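Local atomic coordinates of AB hydrolase-1 domain-containing protein (Streptococcus mutans, PDB entry 4L9A), a protein that probably hydrolyses carboxylic esters, as expected of a carboxylesterase with the alpha/beta hydrolase fold. Residues Ser241-Glu244 against Lys245-Glu249; Glu283-Leu286 against Ser287-Lys291. All coordinates share one frame; numbering follows the deposited sequence.

Contact 1 (Ser241-Glu244 against Lys245-Glu249); sequences SFRE and KEYLE
Arg243 and Glu246 run side by side and pair at their ends on the buried side of the first turn of helix 244-248. Arg243 NH1 meets Glu246 OE2 at 2.8 Å in a salt bridge; the nitrogen approaches on the syn side, tilted somewhat from the carboxylate plane, and the bond is bent, with an N-H...O angle of 134°. Two bends in the arginine chain beyond CG (chi2 -128°, chi3 -104°) bring NH1 to the carboxylate. Tyr247 sets its OH over one face of the guanidinium, toward the rim, with the ring inclined to it; the OH is 3.5 Å from Arg243 NH1 without bonding to it, and is instead hydrogen-bonded to Pro143 O. Arg243 also occupies the N-cap position, and its carbonyl oxygen receives the N-H of Tyr247 at 3.2 Å, almost straight. The next helical bond, Leu248 N to Glu244 O, measures 2.9 Å.

The outer side is looser. Glu244 CG lies alongside Leu248 CD1 at 4.0 Å, and further round Lys245 NZ reaches Glu249 OE2 at 2.7 Å in an exposed salt bridge, met from above the carboxylate plane. A water accepts the N-H of Lys245 and holds Phe242 O weakly.

On the buried side, Glu142 takes Arg243 NH2, while Tyr158 and Thr145 bind the two Glu246 oxygens; Glu142 and Thr145 follow strand 134-141, and Tyr158 is next to helix 159-167. Helix 146-151 packs on Arg243 and Glu246, and strand 260-263 touches Glu244, Tyr247 and Leu248 through Leu261.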
loop_
_atom_site.group_PDB
_atom_site.type_symbol
_atom_site.label_atom_id
_atom_site.label_comp_id
_atom_site.label_asym_id
_atom_site.label_seq_id
_atom_site.Cartn_x
_atom_site.Cartn_y
_atom_site.Cartn_z
ATOM N N SER A 241 -7.886 -14.195 -9.194
ATOM C CA SER A 241 -7.477 -15.053 -10.308
ATOM C C SER A 241 -7.589 -14.408 -11.693
ATOM O O SER A 241 -6.760 -14.668 -12.561
ATOM C CB SER A 241 -8.256 -16.382 -10.305
ATOM O OG SER A 241 -9.647 -16.156 -10.417
ATOM N N PHE A 242 -8.597 -13.569 -11.915
ATOM C CA PHE A 242 -8.798 -13.036 -13.263
ATOM C C PHE A 242 -7.694 -12.068 -13.734
ATOM O O PHE A 242 -7.624 -11.721 -14.911
ATOM C CB PHE A 242 -10.194 -12.430 -13.429
ATOM C CG PHE A 242 -10.441 -11.212 -12.587
ATOM C CD1 PHE A 242 -10.052 -9.958 -13.028
ATOM C CD2 PHE A 242 -11.086 -11.317 -11.364
ATOM C CE1 PHE A 242 -10.285 -8.828 -12.254
ATOM C CE2 PHE A 242 -11.318 -10.189 -10.583
ATOM C CZ PHE A 242 -10.915 -8.947 -11.027
ATOM N N ARG A 243 -6.821 -11.660 -12.822
ATOM C CA ARG A 243 -5.704 -10.793 -13.179
ATOM C C ARG A 243 -4.375 -11.522 -13.370
ATOM O O ARG A 243 -3.331 -10.884 -13.455
ATOM C CB ARG A 243 -5.532 -9.718 -12.109
ATOM C CG ARG A 243 -6.639 -8.704 -12.147
ATOM C CD ARG A 243 -6.050 -7.323 -12.200
ATOM N NE ARG A 243 -6.175 -6.707 -10.914
ATOM C CZ ARG A 243 -5.584 -5.578 -10.543
ATOM N NH1 ARG A 243 -4.780 -4.900 -11.360
ATOM N NH2 ARG A 243 -5.810 -5.143 -9.327
ATOM N N GLU A 244 -4.410 -12.848 -13.458
ATOM C CA GLU A 244 -3.172 -13.629 -13.495
ATOM C C GLU A 244 -2.180 -13.204 -14.592
ATOM O O GLU A 244 -0.997 -12.979 -14.316
ATOM C CB GLU A 244 -3.481 -15.125 -13.605
ATOM C CG GLU A 244 -2.233 -16.009 -13.684
ATOM C CD GLU A 244 -2.556 -17.439 -14.096
ATOM O OE1 GLU A 244 -3.564 -17.644 -14.796
ATOM O OE2 GLU A 244 -1.810 -18.354 -13.711
ATOM N N LYS A 245 -2.655 -13.098 -15.830
ATOM C CA LYS A 245 -1.767 -12.773 -16.950
ATOM C C LYS A 245 -1.109 -11.396 -16.799
ATOM O O LYS A 245 0.095 -11.235 -17.014
ATOM C CB LYS A 245 -2.517 -12.849 -18.280
ATOM C CG LYS A 245 -1.620 -12.626 -19.481
ATOM C CD LYS A 245 -2.383 -12.746 -20.788
ATOM C CE LYS A 245 -1.465 -12.457 -21.965
ATOM N NZ LYS A 245 -0.237 -13.306 -21.918
ATOM N N GLU A 246 -1.921 -10.410 -16.443
ATOM C CA GLU A 246 -1.447 -9.055 -16.183
ATOM C C GLU A 246 -0.243 -9.069 -15.231
ATOM O O GLU A 246 0.808 -8.509 -15.537
ATOM C CB GLU A 246 -2.595 -8.220 -15.601
ATOM C CG GLU A 246 -2.163 -6.883 -14.957
ATOM C CD GLU A 246 -3.285 -6.235 -14.146
ATOM O OE1 GLU A 246 -4.406 -6.787 -14.129
ATOM O OE2 GLU A 246 -3.045 -5.182 -13.516
ATOM N N TYR A 247 -0.397 -9.738 -14.094
ATOM C CA TYR A 247 0.674 -9.821 -13.105
ATOM C C TYR A 247 1.882 -10.653 -13.559
ATOM O O TYR A 247 3.021 -10.261 -13.331
ATOM C CB TYR A 247 0.133 -10.270 -11.744
ATOM C CG TYR A 247 -0.541 -9.121 -11.026
ATOM C CD1 TYR A 247 0.189 -7.988 -10.656
ATOM C CD2 TYR A 247 -1.894 -9.146 -10.744
ATOM C CE1 TYR A 247 -0.403 -6.935 -10.018
ATOM C CE2 TYR A 247 -2.502 -8.085 -10.101
ATOM C CZ TYR A 247 -1.748 -6.985 -9.740
ATOM O OH TYR A 247 -2.344 -5.932 -9.107
ATOM N N LEU A 248 1.630 -11.768 -14.242
ATOM C CA LEU A 248 2.716 -12.555 -14.823
ATOM C C LEU A 248 3.595 -11.721 -15.757
ATOM O O LEU A 248 4.808 -11.910 -15.807
ATOM C CB LEU A 248 2.164 -13.771 -15.575
ATOM C CG LEU A 248 1.659 -14.937 -14.723
ATOM C CD1 LEU A 248 1.273 -16.116 -15.625
ATOM C CD2 LEU A 248 2.727 -15.356 -13.711
ATOM N N GLU A 249 2.983 -10.797 -16.495
ATOM C CA GLU A 249 3.717 -9.954 -17.440
ATOM C C GLU A 249 4.160 -8.627 -16.827
ATOM O O GLU A 249 4.682 -7.758 -17.534
ATOM C CB GLU A 249 2.836 -9.611 -18.637
ATOM C CG GLU A 249 2.463 -10.774 -19.523
ATOM C CD GLU A 249 1.476 -10.348 -20.591
ATOM O OE1 GLU A 249 0.906 -9.236 -20.456
ATOM O OE2 GLU A 249 1.271 -11.120 -21.557
HETATM O O HOH W 1 -5.357 -13.428 -16.765
#

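Contact 2 (Glu283-Leu286 against Ser287-Lys291); sequences EQLL and SNHEK
The C-terminal end of helix 275-287 is where Ser287 turns back on Glu283 and Gln284, in the last turn before the chain runs out to its terminus. Ser287 N donates to Glu283 O at 3.0 Å, an ordinary i to i-4 helical bond. Its side chain adds a second link: OG lies between the backbone N and the carbonyl carbon (chi1 65°), which swings the hydroxyl back along the helix to donate to Gln284 O at 2.9 Å. The hydroxyl comes from above that carbonyl plane, with a C=O...O angle of 110°, rather than head-on.

A serine hydroxyl bonded to a carbonyl one turn back is common in helices; here it falls in the last turn. The same oxygen also draws a weak bond from Asn288 N at 3.3 Å, so two donors converge on Gln284 O. Asn288 N divides its hydrogen between that oxygen and Leu285 O, again weakly, as expected where the helix frays: Asn288 is the first residue to leave helical geometry. Leu285 O has a firmer partner in Gln258 NE2.

Beyond the break His289 folds inward. Its CB sits 3.5 Å from Leu285 O, and with CG anti to the backbone N (chi1 -156°) the ring lies near the end of the Leu285 side chain, where CD2 of His289 is 4.4 Å from Leu285 CD1. The backbone N-H of Lys291 meets His289 ND1 in the ring plane at 3.1 Å, bridging the ring and the backbone two residues on, while NE2 bonds weakly to Leu136 O of strand 134-141. Leu285 reaches Leu113 and Ile139 on the sheet, and Pro234 touches both Leu285 and His289.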
loop_
_atom_site.group_PDB
_atom_site.type_symbol
_atom_site.label_atom_id
_atom_site.label_comp_id
_atom_site.label_asym_id
_atom_site.label_seq_id
_atom_site.Cartn_x
_atom_site.Cartn_y
_atom_site.Cartn_z
ATOM N N GLU A 283 6.245 -15.968 6.018
ATOM C CA GLU A 283 7.071 -16.788 6.893
ATOM C C GLU A 283 8.017 -17.655 6.071
ATOM O O GLU A 283 9.189 -17.796 6.401
ATOM C CB GLU A 283 6.193 -17.659 7.790
ATOM C CG GLU A 283 5.586 -16.911 8.964
ATOM C CD GLU A 283 4.339 -17.580 9.507
ATOM O OE1 GLU A 283 3.986 -18.673 9.018
ATOM O OE2 GLU A 283 3.712 -17.012 10.426
ATOM N N GLN A 284 7.495 -18.226 4.992
ATOM C CA GLN A 284 8.285 -19.067 4.109
ATOM C C GLN A 284 9.396 -18.264 3.439
ATOM O O GLN A 284 10.521 -18.740 3.304
ATOM C CB GLN A 284 7.386 -19.716 3.059
ATOM C CG GLN A 284 8.128 -20.328 1.887
ATOM C CD GLN A 284 7.195 -20.981 0.888
ATOM O OE1 GLN A 284 6.136 -20.445 0.567
ATOM N NE2 GLN A 284 7.582 -22.148 0.393
ATOM N N LEU A 285 9.076 -17.044 3.026
ATOM C CA LEU A 285 10.054 -16.175 2.384
ATOM C C LEU A 285 11.214 -15.889 3.333
ATOM O O LEU A 285 12.385 -16.017 2.962
ATOM C CB LEU A 285 9.396 -14.862 1.928
ATOM C CG LEU A 285 10.304 -13.828 1.257
ATOM C CD1 LEU A 285 11.067 -14.454 0.100
ATOM C CD2 LEU A 285 9.498 -12.644 0.769
ATOM N N LEU A 286 10.879 -15.517 4.564
ATOM C CA LEU A 286 11.886 -15.161 5.555
ATOM C C LEU A 286 12.743 -16.350 5.985
ATOM O O LEU A 286 13.939 -16.202 6.246
ATOM C CB LEU A 286 11.223 -14.528 6.775
ATOM C CG LEU A 286 10.478 -13.237 6.477
ATOM C CD1 LEU A 286 9.932 -12.635 7.765
ATOM C CD2 LEU A 286 11.409 -12.270 5.772
ATOM N N SER A 287 12.139 -17.530 6.058
ATOM C CA SER A 287 12.865 -18.705 6.519
ATOM C C SER A 287 13.914 -19.155 5.503
ATOM O O SER A 287 14.894 -19.810 5.868
ATOM C CB SER A 287 11.901 -19.848 6.828
ATOM O OG SER A 287 11.243 -20.274 5.651
ATOM N N ASN A 288 13.716 -18.791 4.237
ATOM C CA ASN A 288 14.598 -19.254 3.162
ATOM C C ASN A 288 15.419 -18.164 2.462
ATOM O O ASN A 288 15.974 -18.397 1.388
ATOM C CB ASN A 288 13.793 -20.033 2.121
ATOM C CG ASN A 288 13.126 -21.262 2.704
ATOM O OD1 ASN A 288 11.904 -21.415 2.626
ATOM N ND2 ASN A 288 13.926 -22.145 3.296
ATOM N N HIS A 289 15.513 -16.988 3.078
ATOM C CA HIS A 289 16.168 -15.843 2.452
ATOM C C HIS A 289 17.668 -15.856 2.728
ATOM O O HIS A 289 18.081 -15.858 3.885
ATOM C CB HIS A 289 15.545 -14.549 2.972
ATOM C CG HIS A 289 15.701 -13.379 2.050
ATOM N ND1 HIS A 289 16.933 -12.909 1.643
ATOM C CD2 HIS A 289 14.781 -12.579 1.464
ATOM C CE1 HIS A 289 16.761 -11.874 0.840
ATOM N NE2 HIS A 289 15.466 -11.651 0.717
ATOM N N GLU A 290 18.482 -15.866 1.671
ATOM C CA GLU A 290 19.936 -15.996 1.828
ATOM C C GLU A 290 20.632 -14.694 2.215
ATOM O O GLU A 290 21.863 -14.652 2.303
ATOM C CB GLU A 290 20.598 -16.525 0.555
ATOM C CG GLU A 290 19.710 -17.295 -0.394
ATOM C CD GLU A 290 20.506 -17.852 -1.567
ATOM O OE1 GLU A 290 21.536 -17.240 -1.929
ATOM O OE2 GLU A 290 20.117 -18.904 -2.112
ATOM N N LYS A 291 19.857 -13.635 2.426
ATOM C CA LYS A 291 20.422 -12.375 2.903
ATOM C C LYS A 291 20.129 -12.147 4.389
ATOM O O LYS A 291 20.630 -11.191 4.988
ATOM C CB LYS A 291 19.915 -11.194 2.071
ATOM C CG LYS A 291 20.328 -11.235 0.604
ATOM C CD LYS A 291 21.836 -11.093 0.432
ATOM C CE LYS A 291 22.208 -10.959 -1.042
ATOM N NZ LYS A 291 21.550 -9.776 -1.682
#

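Contacts 1 and 2 are separate local contacts of one alpha/beta hydrolase chain, about 25 Å apart between centres and about 15 Å between nearest atoms, with no touch. They follow one another along the chain: contact 1 spans the short helix 244-248, after strand 235-239, from its N-cap to its end, and contact 2 is the C-terminal end of helix 275-287. Strand 134-141 links them indirectly, since His289 bonds weakly to Leu136 within it, whereas Arg243 and Tyr247 of contact 1 are held by Glu142 and Pro143 just past its end. Their centres lie about 19 and 22 Å from that of the chain.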